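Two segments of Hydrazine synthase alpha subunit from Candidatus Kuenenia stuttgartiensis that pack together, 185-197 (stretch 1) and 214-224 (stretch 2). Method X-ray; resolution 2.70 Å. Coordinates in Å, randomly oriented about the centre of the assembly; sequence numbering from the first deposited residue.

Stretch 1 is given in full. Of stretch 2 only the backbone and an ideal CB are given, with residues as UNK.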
# COMPACT_ATOMS: atom_id res chain seq x y z
N TYR D 185 -6.20 24.54 10.81
CA TYR D 185 -5.12 25.52 10.79
C TYR D 185 -4.73 26.00 9.40
O TYR D 185 -4.92 25.29 8.40
CB TYR D 185 -3.90 24.97 11.51
CG TYR D 185 -4.04 25.02 13.02
CD1 TYR D 185 -4.66 23.99 13.71
CD2 TYR D 185 -3.58 26.12 13.74
CE1 TYR D 185 -4.80 24.05 15.08
CE2 TYR D 185 -3.72 26.18 15.11
CZ TYR D 185 -4.33 25.14 15.78
OH TYR D 185 -4.47 25.20 17.14
N ASN D 186 -4.18 27.20 9.34
CA ASN D 186 -3.60 27.75 8.12
C ASN D 186 -2.46 28.70 8.47
O ASN D 186 -2.18 28.94 9.64
CB ASN D 186 -4.66 28.46 7.29
CG ASN D 186 -5.39 27.51 6.35
OD1 ASN D 186 -4.76 26.71 5.66
ND2 ASN D 186 -6.71 27.61 6.32
N LEU D 187 -1.80 29.25 7.45
CA LEU D 187 -0.69 30.16 7.68
C LEU D 187 -1.10 31.61 7.51
O LEU D 187 -1.83 31.96 6.58
CB LEU D 187 0.48 29.82 6.76
CG LEU D 187 1.21 28.50 7.02
CD1 LEU D 187 2.45 28.39 6.14
CD2 LEU D 187 1.58 28.37 8.49
N TYR D 188 -0.61 32.46 8.41
CA TYR D 188 -0.88 33.89 8.38
C TYR D 188 0.43 34.68 8.36
O TYR D 188 1.38 34.34 9.06
CB TYR D 188 -1.71 34.32 9.59
CG TYR D 188 -3.16 33.93 9.55
CD1 TYR D 188 -3.58 32.69 10.03
CD2 TYR D 188 -4.13 34.80 9.07
CE1 TYR D 188 -4.91 32.33 10.01
CE2 TYR D 188 -5.46 34.45 9.05
CZ TYR D 188 -5.85 33.21 9.52
OH TYR D 188 -7.18 32.86 9.50
N ARG D 189 0.46 35.73 7.54
CA ARG D 189 1.54 36.70 7.60
C ARG D 189 1.06 37.91 8.41
O ARG D 189 -0.10 38.31 8.32
CB ARG D 189 2.00 37.12 6.21
CG ARG D 189 0.98 37.89 5.38
CD ARG D 189 1.61 38.39 4.09
NE ARG D 189 0.63 39.03 3.21
CZ ARG D 189 0.94 39.57 2.03
NH1 ARG D 189 2.19 39.56 1.60
NH2 ARG D 189 -0.01 40.12 1.29
N LEU D 190 1.96 38.47 9.21
CA LEU D 190 1.59 39.51 10.16
C LEU D 190 2.52 40.72 10.07
O LEU D 190 3.73 40.60 10.28
CB LEU D 190 1.58 38.95 11.58
CG LEU D 190 1.27 39.86 12.77
CD1 LEU D 190 0.53 39.07 13.84
CD2 LEU D 190 2.53 40.45 13.37
N ASP D 191 1.95 41.87 9.76
CA ASP D 191 2.68 43.13 9.80
C ASP D 191 2.69 43.65 11.24
O ASP D 191 1.63 43.87 11.85
CB ASP D 191 2.06 44.16 8.86
CG ASP D 191 3.00 45.31 8.55
OD1 ASP D 191 3.74 45.76 9.45
OD2 ASP D 191 3.01 45.77 7.38
N THR D 192 3.90 43.82 11.76
CA THR D 192 4.12 44.22 13.15
C THR D 192 3.99 45.72 13.36
O THR D 192 3.83 46.18 14.49
CB THR D 192 5.51 43.77 13.64
OG1 THR D 192 6.52 44.47 12.91
CG2 THR D 192 5.69 42.27 13.45
N GLN D 193 4.08 46.49 12.28
CA GLN D 193 4.05 47.94 12.39
C GLN D 193 2.67 48.54 12.16
O GLN D 193 2.50 49.75 12.23
CB GLN D 193 5.06 48.57 11.42
CG GLN D 193 6.51 48.35 11.82
CD GLN D 193 6.81 48.83 13.23
OE1 GLN D 193 6.14 49.73 13.75
NE2 GLN D 193 7.81 48.23 13.87
N GLY D 194 1.68 47.68 11.93
CA GLY D 194 0.31 48.12 11.74
C GLY D 194 -0.07 48.26 10.28
O GLY D 194 -1.02 48.96 9.93
N GLY D 195 0.69 47.58 9.42
CA GLY D 195 0.45 47.63 7.99
C GLY D 195 1.45 48.54 7.30
O GLY D 195 1.44 48.66 6.07
N LYS D 196 2.32 49.18 8.06
CA LYS D 196 3.20 50.16 7.44
C LYS D 196 4.38 49.51 6.74
O LYS D 196 5.00 50.13 5.88
CB LYS D 196 3.67 51.19 8.48
CG LYS D 196 2.63 52.27 8.78
CD LYS D 196 1.79 51.90 9.99
CE LYS D 196 0.65 52.87 10.23
NZ LYS D 196 -0.08 52.53 11.49
N ILE D 197 4.71 48.27 7.10
CA ILE D 197 5.79 47.55 6.42
C ILE D 197 5.32 47.07 5.05
O ILE D 197 6.06 47.15 4.06
CB ILE D 197 6.29 46.37 7.26
CG1 ILE D 197 7.04 46.89 8.49
CG2 ILE D 197 7.19 45.45 6.43
CD1 ILE D 197 7.79 45.84 9.26
N UNK D 214 -3.47 46.69 19.04
CA UNK D 214 -2.16 46.06 19.14
C UNK D 214 -1.18 46.60 18.10
O UNK D 214 -0.01 46.21 18.09
CB UNK D 214 -2.30 44.54 18.99
N UNK D 215 -1.66 47.49 17.24
CA UNK D 215 -0.87 48.03 16.12
C UNK D 215 -0.29 46.92 15.25
O UNK D 215 0.89 46.93 14.91
CB UNK D 215 0.26 48.91 16.65
N UNK D 216 -1.13 45.94 14.89
CA UNK D 216 -0.69 44.83 14.05
C UNK D 216 -1.74 44.51 12.99
O UNK D 216 -2.90 44.90 13.12
CB UNK D 216 -0.40 43.59 14.90
N UNK D 217 -1.34 43.80 11.94
CA UNK D 217 -2.29 43.40 10.90
C UNK D 217 -2.02 41.98 10.42
O UNK D 217 -0.87 41.59 10.27
CB UNK D 217 -2.23 44.37 9.72
N UNK D 218 -3.07 41.20 10.17
CA UNK D 218 -2.89 39.83 9.70
C UNK D 218 -3.55 39.56 8.35
O UNK D 218 -4.62 40.09 8.04
CB UNK D 218 -3.45 38.86 10.74
N UNK D 219 -2.89 38.72 7.55
CA UNK D 219 -3.40 38.28 6.26
C UNK D 219 -3.23 36.77 6.12
O UNK D 219 -2.21 36.22 6.53
CB UNK D 219 -2.69 39.01 5.12
N UNK D 220 -4.22 36.10 5.54
CA UNK D 220 -4.19 34.64 5.41
C UNK D 220 -3.59 34.21 4.08
O UNK D 220 -4.18 34.41 3.03
CB UNK D 220 -5.60 34.06 5.55
N UNK D 221 -2.40 33.61 4.14
CA UNK D 221 -1.69 33.22 2.92
C UNK D 221 -1.93 31.78 2.44
O UNK D 221 -1.58 31.44 1.31
CB UNK D 221 -0.19 33.41 3.14
N UNK D 222 -2.54 30.95 3.28
CA UNK D 222 -2.79 29.55 2.92
C UNK D 222 -4.24 29.16 3.21
O UNK D 222 -4.73 29.37 4.31
CB UNK D 222 -1.84 28.63 3.68
N UNK D 223 -4.92 28.65 2.20
CA UNK D 223 -6.35 28.34 2.29
C UNK D 223 -6.75 26.86 2.45
O UNK D 223 -7.93 26.53 2.36
CB UNK D 223 -7.03 28.88 1.03
N UNK D 224 -5.77 25.98 2.67
CA UNK D 224 -6.01 24.54 2.83
C UNK D 224 -7.14 24.21 3.82
O UNK D 224 -7.22 24.79 4.90
CB UNK D 224 -4.72 23.86 3.29

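Positions 217 to 220 run antiparallel to 188-191 as a ladder, where the backbone sets the pairing and the side chains alternate between the two faces. Position 214 lies beyond the ladder: nothing of stretch 1 comes within 5.5 Å of its CB, so this contact asks for nothing in particular. It is Leu214, which makes no contact here.

Position 215 has phi/psi of 54/47, a left-handed conformation that favours glycine, asparagine or aspartate. Its CB points sideways, near the carbonyls of Thr192 and Gln193, so a short polar group would suit. Asn215 fits both demands: its ND2 lies 3.4 Å from Gln193 O, and its OD1 fills the space beside Gly194, where an ideal CB would sit 2.4 Å from that OD1. At the backbone angles of Gly194 (97/20) a CB would also be jammed against the carbonyl O of the residue before, which by itself calls for glycine.

At 216 the CB points sideways, 3.7 Å from Asp191 O and 4.6 Å from Leu190 CD2. Extended backbone angles favour a beta-branched residue, and valine, threonine or isoleucine would all be plausible. The residue is Thr216, whose CG2 comes 4.2 Å from Thr192 O.

Position 217 pairs with Asp191 through Asp191 N to 217 O (2.9 Å) and 217 N to Asp191 O (3.0 Å). Its CB shares a face with Asp191 and lies 4.3 Å from Gly195 N, beside a turn with no side chains at Gly194 and Gly195. A small or beta-branched residue, such as serine, threonine or valine, would suit. Thr217 packs its OG1 3.4 Å from Gly194 C.

Position 218 lies opposite Leu190, its CB 4.4 Å from Tyr188 CD2 and 5.0 Å from Leu190 CD1. Aliphatic, preferably beta-branched, is the natural reading. Ile218 meets it, with CG2 3.6 Å from Leu190 CD1.

Position 219 completes a paired ring of backbone hydrogen bonds with Arg189, each 2.9 Å: Arg189 N to 219 O and 219 N to Arg189 O. The CB is 3.8 Å from Arg189 NE, so a short acid is the clearest choice, though asparagine could also accept. Asp219 forms a salt bridge, OD2 receiving Arg189 NE at 3.0 Å at the guanidinium edge.

At 220 the CB sits 3.5 Å from Tyr188 CE2. A chain with methylenes to lay on the ring would serve, whether polar-ended or aliphatic. Gln220 places CG over one ring face, 4.3 Å from its centroid.

Position 221 donates its N to Leu187 O (3.0 Å); its sideways CB lies between Leu187 and the Arg189 stem, inviting a branched aliphatic. Ile221 brings CG1 to 3.7 Å from Leu187 CB and CG2 to 3.7 Å from Arg189 CG.

Position 222 points toward stretch 1, its CB 3.8 Å from Leu187 N, which needs an acceptor: serine or threonine reach. Thr222 OG1 accepts from Leu187 N at a very short 2.5 Å and donates weakly to Asn186 OD1 (3.4 Å).

Position 223 points away and is permissive; it is Tyr223. At 224 the backbone O accepts from Asn186 ND2 (3.2 Å), and the sideways CB lies 3.7 Å from Asn186 OD1, so many residues whose ends turn away would suit. Asn224 leads its end away, and its ND2 is bonded elsewhere in the structure.

Stretch 2 214-224: LNTTIDQITYN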
# COMPACT_ATOMS: atom_id res chain seq x y z
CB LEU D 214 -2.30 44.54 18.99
CG LEU D 214 -3.27 43.89 19.98
CD1 LEU D 214 -3.37 42.40 19.72
CD2 LEU D 214 -2.84 44.17 21.41
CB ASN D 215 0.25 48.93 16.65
CG ASN D 215 0.86 49.80 15.56
OD1 ASN D 215 0.16 50.30 14.68
ND2 ASN D 215 2.18 49.96 15.60
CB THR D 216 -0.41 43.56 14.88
OG1 THR D 216 -1.59 43.19 15.60
CG2 THR D 216 0.72 43.79 15.86
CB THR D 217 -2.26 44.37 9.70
OG1 THR D 217 -2.40 45.72 10.17
CG2 THR D 217 -3.38 44.06 8.72
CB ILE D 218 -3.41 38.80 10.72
CG1 ILE D 218 -4.87 39.08 11.07
CG2 ILE D 218 -2.55 38.79 11.96
CD1 ILE D 218 -5.48 38.07 12.02
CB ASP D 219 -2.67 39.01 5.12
CG ASP D 219 -3.12 38.55 3.75
OD1 ASP D 219 -4.34 38.37 3.55
OD2 ASP D 219 -2.25 38.37 2.87
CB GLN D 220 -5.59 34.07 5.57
CG GLN D 220 -5.65 32.55 5.52
CD GLN D 220 -7.07 32.02 5.66
OE1 GLN D 220 -8.00 32.78 5.93
NE2 GLN D 220 -7.23 30.72 5.48
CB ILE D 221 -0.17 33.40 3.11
CG1 ILE D 221 0.35 32.46 4.20
CG2 ILE D 221 0.15 34.85 3.45
CD1 ILE D 221 1.82 32.61 4.49
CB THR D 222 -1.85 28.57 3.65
OG1 THR D 222 -2.08 28.65 5.06
CG2 THR D 222 -0.40 28.89 3.34
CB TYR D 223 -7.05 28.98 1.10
CG TYR D 223 -6.97 30.48 1.26
CD1 TYR D 223 -5.94 31.21 0.68
CD2 TYR D 223 -7.87 31.15 2.07
CE1 TYR D 223 -5.84 32.58 0.86
CE2 TYR D 223 -7.78 32.52 2.26
CZ TYR D 223 -6.77 33.22 1.65
OH TYR D 223 -6.68 34.58 1.84
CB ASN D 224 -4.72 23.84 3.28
CG ASN D 224 -4.81 22.32 3.21
OD1 ASN D 224 -5.88 21.75 2.95
ND2 ASN D 224 -3.69 21.65 3.47
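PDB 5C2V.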